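Local coordinates for blue-light-activated histidine kinase 2 (Erythrobacter litoralis HTCC2594, PDB 4R38), which senses blue light through a flavin-binding LOV domain, the part in this chain, and as a histidine kinase autophosphorylates from ATP in light-dependent virulence signalling, at residues 39-44 / 51-56; 73-76 / 81-84; 75-80 / 105-110. One frame throughout, in Å; residues are numbered along the deposited sequence.

Interaction 1 (39-44 / 51-56); sequences IYVNRA and YSRSSV
Arg53 reaches back from the first turn of helix 53-56 to the end of strand 38-41 and grips it by one charged hydrogen bond. Its NH1 donates to Val41 O at 3.1 Å, nearly straight at 167° and almost in line with the carbonyl; the oxygen lies at the edge of the guanidinium, close to its plane. The side chain starts with CG anti to the backbone N and bends at chi3 (78°), which folds the guanidinium onto the strand's last carbonyl. The same NH1 comes within 3.6 Å of Tyr40 CE1, with ring and guanidinium planes 47° apart, a slanting approach rather than a stack.

The stem of Arg53 makes an apolar contact alongside the polar one. Val41 CG2 packs against the methylenes of Arg53, 3.8 Å from CG, the two side chains sliding past each other in opposite directions. Val56 CG2 meets both methyls of Val41, 3.9 Å from CG2, and the pair is buried.

Caps fix the helix starts on both segments. Ser52 OG accepts from Ser55 N (3.2 Å) as N-cap of helix 53-56, while Ser55 OG donates to Ser52 O. Asn42 OD1 caps helix 43-49 at Phe45 N and also accepts from Leu26 N. Ile39 and Tyr40 together face Ile28 in a classic beta bulge on this edge strand of the PAS sheet.

One near-linear bond from a cationic N-H to the strand's last carbonyl, backed by packing of the arginine methylenes on a buried valine, thus ties the short helix to the edge of the sheet.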
loop_
_atom_site.group_PDB
_atom_site.type_symbol
_atom_site.label_atom_id
_atom_site.label_comp_id
_atom_site.label_asym_id
_atom_site.label_seq_id
_atom_site.Cartn_x
_atom_site.Cartn_y
_atom_site.Cartn_z
ATOM N N ILE A 39 6.830 -4.299 5.668
ATOM C CA ILE A 39 7.368 -4.995 6.855
ATOM C C ILE A 39 6.246 -5.577 7.706
ATOM O O ILE A 39 6.477 -6.463 8.535
ATOM C CB ILE A 39 8.321 -4.115 7.678
ATOM C CG1 ILE A 39 7.604 -2.870 8.250
ATOM C CG2 ILE A 39 9.551 -3.720 6.852
ATOM C CD1 ILE A 39 8.445 -2.093 9.260
ATOM N N TYR A 40 5.034 -5.060 7.504
ATOM C CA TYR A 40 3.865 -5.486 8.270
ATOM C C TYR A 40 2.589 -5.304 7.465
ATOM O O TYR A 40 2.411 -4.298 6.781
ATOM C CB TYR A 40 3.729 -4.663 9.553
ATOM C CG TYR A 40 2.488 -5.005 10.359
ATOM C CD1 TYR A 40 2.512 -6.025 11.302
ATOM C CD2 TYR A 40 1.296 -4.341 10.126
ATOM C CE1 TYR A 40 1.377 -6.354 12.024
ATOM C CE2 TYR A 40 0.151 -4.663 10.839
ATOM C CZ TYR A 40 0.197 -5.666 11.769
ATOM O OH TYR A 40 -0.944 -5.983 12.456
ATOM N N VAL A 41 1.709 -6.293 7.548
ATOM C CA VAL A 41 0.340 -6.165 7.057
ATOM C C VAL A 41 -0.488 -6.863 8.129
ATOM O O VAL A 41 0.040 -7.712 8.861
ATOM C CB VAL A 41 0.117 -6.801 5.652
ATOM C CG1 VAL A 41 1.104 -6.224 4.653
ATOM C CG2 VAL A 41 0.216 -8.334 5.688
ATOM N N ASN A 42 -1.764 -6.511 8.238
ATOM C CA ASN A 42 -2.634 -7.222 9.149
ATOM C C ASN A 42 -3.579 -8.210 8.453
ATOM O O ASN A 42 -3.589 -8.377 7.229
ATOM C CB ASN A 42 -3.431 -6.232 10.006
ATOM C CG ASN A 42 -4.396 -5.384 9.209
ATOM O OD1 ASN A 42 -4.507 -5.505 7.993
ATOM N ND2 ASN A 42 -5.116 -4.495 9.922
ATOM N N ARG A 43 -4.383 -8.872 9.275
ATOM C CA ARG A 43 -5.299 -9.882 8.778
ATOM C C ARG A 43 -6.305 -9.290 7.796
ATOM O O ARG A 43 -6.706 -9.953 6.854
ATOM C CB ARG A 43 -6.031 -10.528 9.963
ATOM C CG ARG A 43 -6.899 -11.693 9.567
ATOM C CD ARG A 43 -7.592 -12.312 10.778
ATOM N NE ARG A 43 -8.539 -13.349 10.367
ATOM C CZ ARG A 43 -9.390 -13.964 11.183
ATOM N NH1 ARG A 43 -9.428 -13.656 12.475
ATOM N NH2 ARG A 43 -10.210 -14.892 10.698
ATOM N N ALA A 44 -6.753 -8.055 8.023
ATOM C CA ALA A 44 -7.694 -7.422 7.085
ATOM C C ALA A 44 -7.081 -7.247 5.689
ATOM O O ALA A 44 -7.782 -7.340 4.681
ATOM C CB ALA A 44 -8.180 -6.062 7.628
ATOM N N TYR A 51 -3.742 -12.484 -0.352
ATOM C CA TYR A 51 -2.339 -12.836 -0.114
ATOM C C TYR A 51 -2.034 -13.083 1.359
ATOM O O TYR A 51 -2.443 -12.308 2.220
ATOM C CB TYR A 51 -1.421 -11.709 -0.595
ATOM C CG TYR A 51 -1.352 -11.549 -2.094
ATOM C CD1 TYR A 51 -0.443 -12.285 -2.851
ATOM C CD2 TYR A 51 -2.183 -10.652 -2.760
ATOM C CE1 TYR A 51 -0.371 -12.138 -4.219
ATOM C CE2 TYR A 51 -2.106 -10.499 -4.144
ATOM C CZ TYR A 51 -1.207 -11.248 -4.854
ATOM O OH TYR A 51 -1.144 -11.082 -6.215
ATOM N N SER A 52 -1.295 -14.150 1.643
ATOM C CA SER A 52 -0.859 -14.422 2.995
ATOM C C SER A 52 0.214 -13.418 3.362
ATOM O O SER A 52 0.915 -12.899 2.487
ATOM C CB SER A 52 -0.287 -15.827 3.122
ATOM O OG SER A 52 0.990 -15.884 2.506
ATOM N N ARG A 53 0.335 -13.143 4.659
ATOM C CA ARG A 53 1.345 -12.219 5.155
ATOM C C ARG A 53 2.755 -12.682 4.771
ATOM O O ARG A 53 3.593 -11.866 4.395
ATOM C CB ARG A 53 1.220 -12.065 6.670
ATOM C CG ARG A 53 2.271 -11.155 7.292
ATOM C CD ARG A 53 1.737 -10.446 8.559
ATOM N NE ARG A 53 1.719 -11.294 9.748
ATOM C CZ ARG A 53 1.176 -10.936 10.922
ATOM N NH1 ARG A 53 0.590 -9.747 11.073
ATOM N NH2 ARG A 53 1.207 -11.769 11.950
ATOM N N SER A 54 3.010 -13.981 4.874
ATOM C CA SER A 54 4.314 -14.535 4.497
ATOM C C SER A 54 4.682 -14.162 3.068
ATOM O O SER A 54 5.834 -13.843 2.772
ATOM C CB SER A 54 4.308 -16.055 4.600
ATOM O OG SER A 54 3.921 -16.474 5.888
ATOM N N SER A 55 3.692 -14.184 2.179
ATOM C CA SER A 55 3.978 -13.986 0.769
ATOM C C SER A 55 4.288 -12.535 0.412
ATOM O O SER A 55 4.921 -12.292 -0.603
ATOM C CB SER A 55 2.832 -14.523 -0.116
ATOM O OG SER A 55 1.669 -13.717 -0.016
ATOM N N VAL A 56 3.847 -11.576 1.231
ATOM C CA VAL A 56 3.954 -10.158 0.870
ATOM C C VAL A 56 5.033 -9.397 1.692
ATOM O O VAL A 56 5.590 -8.388 1.224
ATOM C CB VAL A 56 2.588 -9.438 1.074
ATOM C CG1 VAL A 56 1.485 -10.181 0.365
ATOM C CG2 VAL A 56 2.245 -9.333 2.530
#

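Interaction 2 (73-76 / 81-84); sequences AVER and IRNC. With RBF (riboflavin), chain E.
Glu75 and Arg82 lie seven residues apart on one helix, 71-82, so the backbones of 73-76 and 81-84 are two parts of the same rod, separated by about one turn, and they meet only through side chains. At its C-terminal end the helix closes in a Schellman motif: Cys84, with positive phi, is the C-prime residue, Glu85 N bonds to Ala80 O, and Cys84 N reaches Ile81 O at 3.3 Å. Cys84 is also tied to Cys117 by a disulfide.

The i to i+7 pair is a salt bridge on the outer surface of this helix, which in the PAS fold of a LOV domain packs beside the flavin pocket. Arg82 NH2 gives a short, nearly straight bond to Glu75 OE2 (2.6 Å, 167°), using the oxygen's syn lone pair, while NH1 adds a weak second bond to OE1 at 3.5 Å. Carboxylate and guanidinium are nearly coplanar, 8° apart, an edge-on pairing of one strong and one weak bond that favours a common plane for the two groups although their chains cross at about a right angle. Glu75 bends at chi2 (47°), Arg82 at chi3, and these bends turn the two ends toward each other along the helix surface.

On the ligand side, Ile81 CD1 approaches riboflavin O3' at 3.2 Å, and Val74 CG1 lies 3.7 Å from O4', two apolar side chains bordering the ribityl chain.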
loop_
_atom_site.group_PDB
_atom_site.type_symbol
_atom_site.label_atom_id
_atom_site.label_comp_id
_atom_site.label_asym_id
_atom_site.label_seq_id
_atom_site.Cartn_x
_atom_site.Cartn_y
_atom_site.Cartn_z
ATOM N N ALA A 73 -1.910 8.101 -11.206
ATOM C CA ALA A 73 -2.143 7.798 -9.808
ATOM C C ALA A 73 -0.901 7.158 -9.194
ATOM O O ALA A 73 -0.525 7.487 -8.091
ATOM C CB ALA A 73 -3.334 6.876 -9.659
ATOM N N VAL A 74 -0.255 6.253 -9.923
ATOM C CA VAL A 74 0.941 5.613 -9.392
ATOM C C VAL A 74 2.000 6.686 -9.144
ATOM O O VAL A 74 2.652 6.673 -8.104
ATOM C CB VAL A 74 1.484 4.519 -10.369
ATOM C CG1 VAL A 74 2.878 4.064 -9.971
ATOM C CG2 VAL A 74 0.532 3.314 -10.367
ATOM N N GLU A 75 2.154 7.625 -10.075
ATOM C CA GLU A 75 3.167 8.675 -9.886
ATOM C C GLU A 75 2.830 9.645 -8.731
ATOM O O GLU A 75 3.727 10.132 -8.042
ATOM C CB GLU A 75 3.459 9.410 -11.204
ATOM C CG GLU A 75 4.380 10.623 -11.091
ATOM C CD GLU A 75 5.664 10.386 -10.266
ATOM O OE1 GLU A 75 6.164 9.230 -10.142
ATOM O OE2 GLU A 75 6.184 11.391 -9.742
ATOM N N ARG A 76 1.549 9.905 -8.485
ATOM C CA ARG A 76 1.177 10.705 -7.305
ATOM C C ARG A 76 1.616 10.024 -5.997
ATOM O O ARG A 76 2.146 10.666 -5.082
ATOM C CB ARG A 76 -0.318 11.012 -7.356
ATOM C CG ARG A 76 -0.620 12.041 -8.446
ATOM C CD ARG A 76 -2.008 12.643 -8.367
ATOM N NE ARG A 76 -3.053 11.648 -8.587
ATOM C CZ ARG A 76 -3.529 11.280 -9.771
ATOM N NH1 ARG A 76 -3.054 11.801 -10.897
ATOM N NH2 ARG A 76 -4.484 10.362 -9.829
ATOM N N ILE A 81 5.748 9.539 -1.576
ATOM C CA ILE A 81 6.789 8.773 -0.879
ATOM C C ILE A 81 8.146 9.487 -0.915
ATOM O O ILE A 81 8.809 9.590 0.112
ATOM C CB ILE A 81 6.902 7.344 -1.419
ATOM C CG1 ILE A 81 5.678 6.532 -0.975
ATOM C CG2 ILE A 81 8.186 6.666 -0.945
ATOM C CD1 ILE A 81 5.472 5.250 -1.760
ATOM N N ARG A 82 8.536 10.008 -2.064
ATOM C CA ARG A 82 9.818 10.703 -2.204
ATOM C C ARG A 82 9.886 11.973 -1.346
ATOM O O ARG A 82 10.953 12.344 -0.853
ATOM C CB ARG A 82 10.087 11.066 -3.675
ATOM C CG ARG A 82 10.245 9.869 -4.645
ATOM C CD ARG A 82 10.858 10.266 -6.001
ATOM N NE ARG A 82 9.980 11.158 -6.750
ATOM C CZ ARG A 82 9.005 10.788 -7.571
ATOM N NH1 ARG A 82 8.762 9.509 -7.844
ATOM N NH2 ARG A 82 8.263 11.721 -8.146
ATOM N N ASN A 83 8.740 12.630 -1.158
ATOM C CA ASN A 83 8.665 13.895 -0.417
ATOM C C ASN A 83 8.096 13.745 0.981
ATOM O O ASN A 83 7.732 14.747 1.632
ATOM C CB ASN A 83 7.821 14.906 -1.203
ATOM C CG ASN A 83 8.506 15.363 -2.461
ATOM O OD1 ASN A 83 9.404 16.203 -2.418
ATOM N ND2 ASN A 83 8.096 14.806 -3.598
ATOM N N CYS A 84 8.039 12.495 1.443
ATOM C CA CYS A 84 7.532 12.147 2.774
ATOM C C CYS A 84 6.215 12.875 3.115
ATOM O O CYS A 84 6.069 13.467 4.194
ATOM C CB CYS A 84 8.620 12.392 3.812
ATOM S SG CYS A 84 8.189 11.753 5.462
HETATM N N1 RBF E . -0.131 0.472 -4.020
HETATM C C2 RBF E . -1.199 -0.271 -4.411
HETATM O O2 RBF E . -1.405 -0.460 -5.595
HETATM N N3 RBF E . -2.037 -0.790 -3.464
HETATM C C4 RBF E . -1.792 -0.671 -2.140
HETATM O O4 RBF E . -2.572 -1.162 -1.292
HETATM C C4A RBF E . -0.646 0.037 -1.698
HETATM N N5 RBF E . -0.306 0.163 -0.389
HETATM C C5A RBF E . 0.800 0.835 -0.026
HETATM C C6 RBF E . 1.170 0.999 1.338
HETATM C C7 RBF E . 2.326 1.683 1.710
HETATM C C7M RBF E . 2.617 1.796 3.228
HETATM C C8 RBF E . 3.134 2.248 0.724
HETATM C C8M RBF E . 4.412 3.037 1.010
HETATM C C9 RBF E . 2.789 2.114 -0.593
HETATM C C9A RBF E . 1.619 1.416 -1.014
HETATM N N10 RBF E . 1.332 1.279 -2.362
HETATM C C10 RBF E . 0.185 0.590 -2.728
HETATM C "C1'" RBF E . 2.106 1.927 -3.422
HETATM C "C2'" RBF E . 3.220 1.114 -4.072
HETATM O "O2'" RBF E . 3.836 0.379 -3.094
HETATM C "C3'" RBF E . 4.209 2.070 -4.733
HETATM O "O3'" RBF E . 4.826 2.863 -3.758
HETATM C "C4'" RBF E . 3.522 2.997 -5.733
HETATM O "O4'" RBF E . 2.898 2.267 -6.758
HETATM C "C5'" RBF E . 4.525 3.964 -6.350
HETATM O "O5'" RBF E . 5.560 3.246 -6.997
#

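Interaction 3 (75-80 / 105-110); sequences ERLAKA and LLMGPL. With RBF (riboflavin), chain E.
Leu77 sends its two methyls from helix 71-82 into the angle between Leu105 and Met107, which project from the same face of strand 100-109. The leucines cross at a slant: Leu77 CD1 touches Leu105 CD2 at 3.8 Å, and Leu77 CD2 sits only slightly farther from the same methyl. Met107 also comes across at an angle, laying its terminal CE 3.9 Å from Leu77 CD2 and beside the Leu77 carbonyl oxygen. The methionine leaves the strand with CG between the backbone N and the carbonyl carbon (chi1 70°), then runs extended through chi2 and chi3, which brings its sulfur over the flavin and its methyl to the helix. All three side chains are buried, and no hydrogen bond links the two segments.

Leu105 and Met107 also face the isoalloxazine ring system. Leu105 CD1 lies 3.4 Å from riboflavin N5, and its CD2 lies near C4A and C10. Met107 SD rests 3.4 Å from C8 over the dimethylbenzene part. Leu77 CD1 approaches C1', where the ribityl chain leaves the ring. Farther along that chain, Ala78 CB comes 3.8 Å from C5'. Leu77, Leu105 and Met107 thus give this part of the LOV pocket an apolar lining, with Leu105 near the flavin C4A atom to which the photoactive cysteine attaches in the adduct.

Strand 100-109 lies between strands 87-94 and 119-128 in the antiparallel sheet: Leu105 and Met107 pair with Glu89 and Val87, Leu106 and Gly108 with Ile123 and Val121. Helix 71-82 packs beside strand 87-94 too, with Leu77 on Glu89 and Ala80 on Val87.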
loop_
_atom_site.group_PDB
_atom_site.type_symbol
_atom_site.label_atom_id
_atom_site.label_comp_id
_atom_site.label_asym_id
_atom_site.label_seq_id
_atom_site.Cartn_x
_atom_site.Cartn_y
_atom_site.Cartn_z
ATOM N N GLU A 75 2.154 7.625 -10.075
ATOM C CA GLU A 75 3.167 8.675 -9.886
ATOM C C GLU A 75 2.830 9.645 -8.731
ATOM O O GLU A 75 3.727 10.132 -8.042
ATOM C CB GLU A 75 3.459 9.410 -11.204
ATOM C CG GLU A 75 4.380 10.623 -11.091
ATOM C CD GLU A 75 5.664 10.386 -10.266
ATOM O OE1 GLU A 75 6.164 9.230 -10.142
ATOM O OE2 GLU A 75 6.184 11.391 -9.742
ATOM N N ARG A 76 1.549 9.905 -8.485
ATOM C CA ARG A 76 1.177 10.705 -7.305
ATOM C C ARG A 76 1.616 10.024 -5.997
ATOM O O ARG A 76 2.146 10.666 -5.082
ATOM C CB ARG A 76 -0.318 11.012 -7.356
ATOM C CG ARG A 76 -0.620 12.041 -8.446
ATOM C CD ARG A 76 -2.008 12.643 -8.367
ATOM N NE ARG A 76 -3.053 11.648 -8.587
ATOM C CZ ARG A 76 -3.529 11.280 -9.771
ATOM N NH1 ARG A 76 -3.054 11.801 -10.897
ATOM N NH2 ARG A 76 -4.484 10.362 -9.829
ATOM N N LEU A 77 1.397 8.717 -5.919
ATOM C CA LEU A 77 1.866 7.913 -4.832
ATOM C C LEU A 77 3.383 7.943 -4.687
ATOM O O LEU A 77 3.888 8.155 -3.609
ATOM C CB LEU A 77 1.393 6.477 -4.980
ATOM C CG LEU A 77 -0.119 6.196 -4.933
ATOM C CD1 LEU A 77 -0.398 4.696 -5.075
ATOM C CD2 LEU A 77 -0.756 6.711 -3.702
ATOM N N ALA A 78 4.110 7.682 -5.769
ATOM C CA ALA A 78 5.565 7.717 -5.691
ATOM C C ALA A 78 6.068 9.083 -5.254
ATOM O O ALA A 78 7.011 9.179 -4.479
ATOM C CB ALA A 78 6.179 7.340 -7.041
ATOM N N LYS A 79 5.475 10.144 -5.785
ATOM C CA LYS A 79 5.901 11.499 -5.438
ATOM C C LYS A 79 5.715 11.764 -3.943
ATOM O O LYS A 79 6.598 12.314 -3.265
ATOM C CB LYS A 79 5.097 12.517 -6.250
ATOM C CG LYS A 79 5.637 13.938 -6.182
ATOM C CD LYS A 79 4.797 14.897 -7.018
ATOM C CE LYS A 79 5.298 16.331 -6.895
ATOM N NZ LYS A 79 6.732 16.476 -7.289
ATOM N N ALA A 80 4.570 11.357 -3.409
ATOM C CA ALA A 80 4.325 11.493 -1.980
ATOM C C ALA A 80 5.403 10.758 -1.163
ATOM O O ALA A 80 5.922 11.287 -0.196
ATOM C CB ALA A 80 2.946 10.972 -1.648
ATOM N N LEU A 105 -6.697 4.078 -1.193
ATOM C CA LEU A 105 -5.513 4.019 -0.367
ATOM C C LEU A 105 -5.275 5.383 0.278
ATOM O O LEU A 105 -5.352 6.416 -0.387
ATOM C CB LEU A 105 -4.324 3.631 -1.262
ATOM C CG LEU A 105 -2.915 3.572 -0.684
ATOM C CD1 LEU A 105 -2.724 2.471 0.351
ATOM C CD2 LEU A 105 -1.922 3.376 -1.842
ATOM N N LEU A 106 -5.026 5.383 1.576
ATOM C CA LEU A 106 -4.600 6.572 2.299
ATOM C C LEU A 106 -3.305 6.223 2.976
ATOM O O LEU A 106 -3.258 5.290 3.769
ATOM C CB LEU A 106 -5.599 6.982 3.386
ATOM C CG LEU A 106 -6.970 7.377 2.897
ATOM C CD1 LEU A 106 -7.848 6.149 2.798
ATOM C CD2 LEU A 106 -7.563 8.378 3.873
ATOM N N MET A 107 -2.256 6.980 2.713
ATOM C CA MET A 107 -1.004 6.665 3.360
ATOM C C MET A 107 -0.183 7.904 3.621
ATOM O O MET A 107 -0.510 9.002 3.183
ATOM C CB MET A 107 -0.228 5.652 2.508
ATOM C CG MET A 107 0.289 6.244 1.247
ATOM S SD MET A 107 1.340 5.154 0.279
ATOM C CE MET A 107 1.961 6.261 -0.984
ATOM N N GLY A 108 0.860 7.715 4.410
ATOM C CA GLY A 108 1.735 8.795 4.785
ATOM C C GLY A 108 2.756 8.342 5.809
ATOM O O GLY A 108 2.803 7.174 6.191
ATOM N N PRO A 109 3.594 9.276 6.243
ATOM C CA PRO A 109 4.626 8.977 7.234
ATOM C C PRO A 109 3.995 8.411 8.497
ATOM O O PRO A 109 2.976 8.938 8.985
ATOM C CB PRO A 109 5.236 10.347 7.531
ATOM C CG PRO A 109 4.949 11.156 6.330
ATOM C CD PRO A 109 3.613 10.691 5.840
ATOM N N LEU A 110 4.583 7.329 8.993
ATOM C CA LEU A 110 4.206 6.756 10.286
ATOM C C LEU A 110 4.496 7.708 11.431
ATOM O O LEU A 110 3.756 7.744 12.409
ATOM C CB LEU A 110 4.970 5.447 10.519
ATOM C CG LEU A 110 4.663 4.657 11.790
ATOM C CD1 LEU A 110 3.197 4.256 11.846
ATOM C CD2 LEU A 110 5.566 3.426 11.843
HETATM N N1 RBF E . -0.131 0.472 -4.020
HETATM C C2 RBF E . -1.199 -0.271 -4.411
HETATM O O2 RBF E . -1.405 -0.460 -5.595
HETATM N N3 RBF E . -2.037 -0.790 -3.464
HETATM C C4 RBF E . -1.792 -0.671 -2.140
HETATM O O4 RBF E . -2.572 -1.162 -1.292
HETATM C C4A RBF E . -0.646 0.037 -1.698
HETATM N N5 RBF E . -0.306 0.163 -0.389
HETATM C C5A RBF E . 0.800 0.835 -0.026
HETATM C C6 RBF E . 1.170 0.999 1.338
HETATM C C7 RBF E . 2.326 1.683 1.710
HETATM C C7M RBF E . 2.617 1.796 3.228
HETATM C C8 RBF E . 3.134 2.248 0.724
HETATM C C8M RBF E . 4.412 3.037 1.010
HETATM C C9 RBF E . 2.789 2.114 -0.593
HETATM C C9A RBF E . 1.619 1.416 -1.014
HETATM N N10 RBF E . 1.332 1.279 -2.362
HETATM C C10 RBF E . 0.185 0.590 -2.728
HETATM C "C1'" RBF E . 2.106 1.927 -3.422
HETATM C "C2'" RBF E . 3.220 1.114 -4.072
HETATM O "O2'" RBF E . 3.836 0.379 -3.094
HETATM C "C3'" RBF E . 4.209 2.070 -4.733
HETATM O "O3'" RBF E . 4.826 2.863 -3.758
HETATM C "C4'" RBF E . 3.522 2.997 -5.733
HETATM O "O4'" RBF E . 2.898 2.267 -6.758
HETATM C "C5'" RBF E . 4.525 3.964 -6.350
HETATM O "O5'" RBF E . 5.560 3.246 -6.997
#

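Overall arrangement
Interactions 2 and 3 share Glu75 and Arg76 and use different sides of helix 71-82: the salt bridge of interaction 2 lies on the surface, whereas interaction 3 uses the side that faces the sheet and the flavin. Their centres are about 5 Å apart, and they touch where Ile81 CG1 meets Met107 CE at 3.7 Å; both reach riboflavin. Interaction 1 lies across the chain's centre, with its own centre about 22 Å from that of interaction 2 and 19 Å from that of interaction 3. It meets the same sheet at edge strand 38-41. The side chain of Cys61, the adduct cysteine, not attached here, lies about 6 Å from that of Val41 and about 7 Å from that of Leu105.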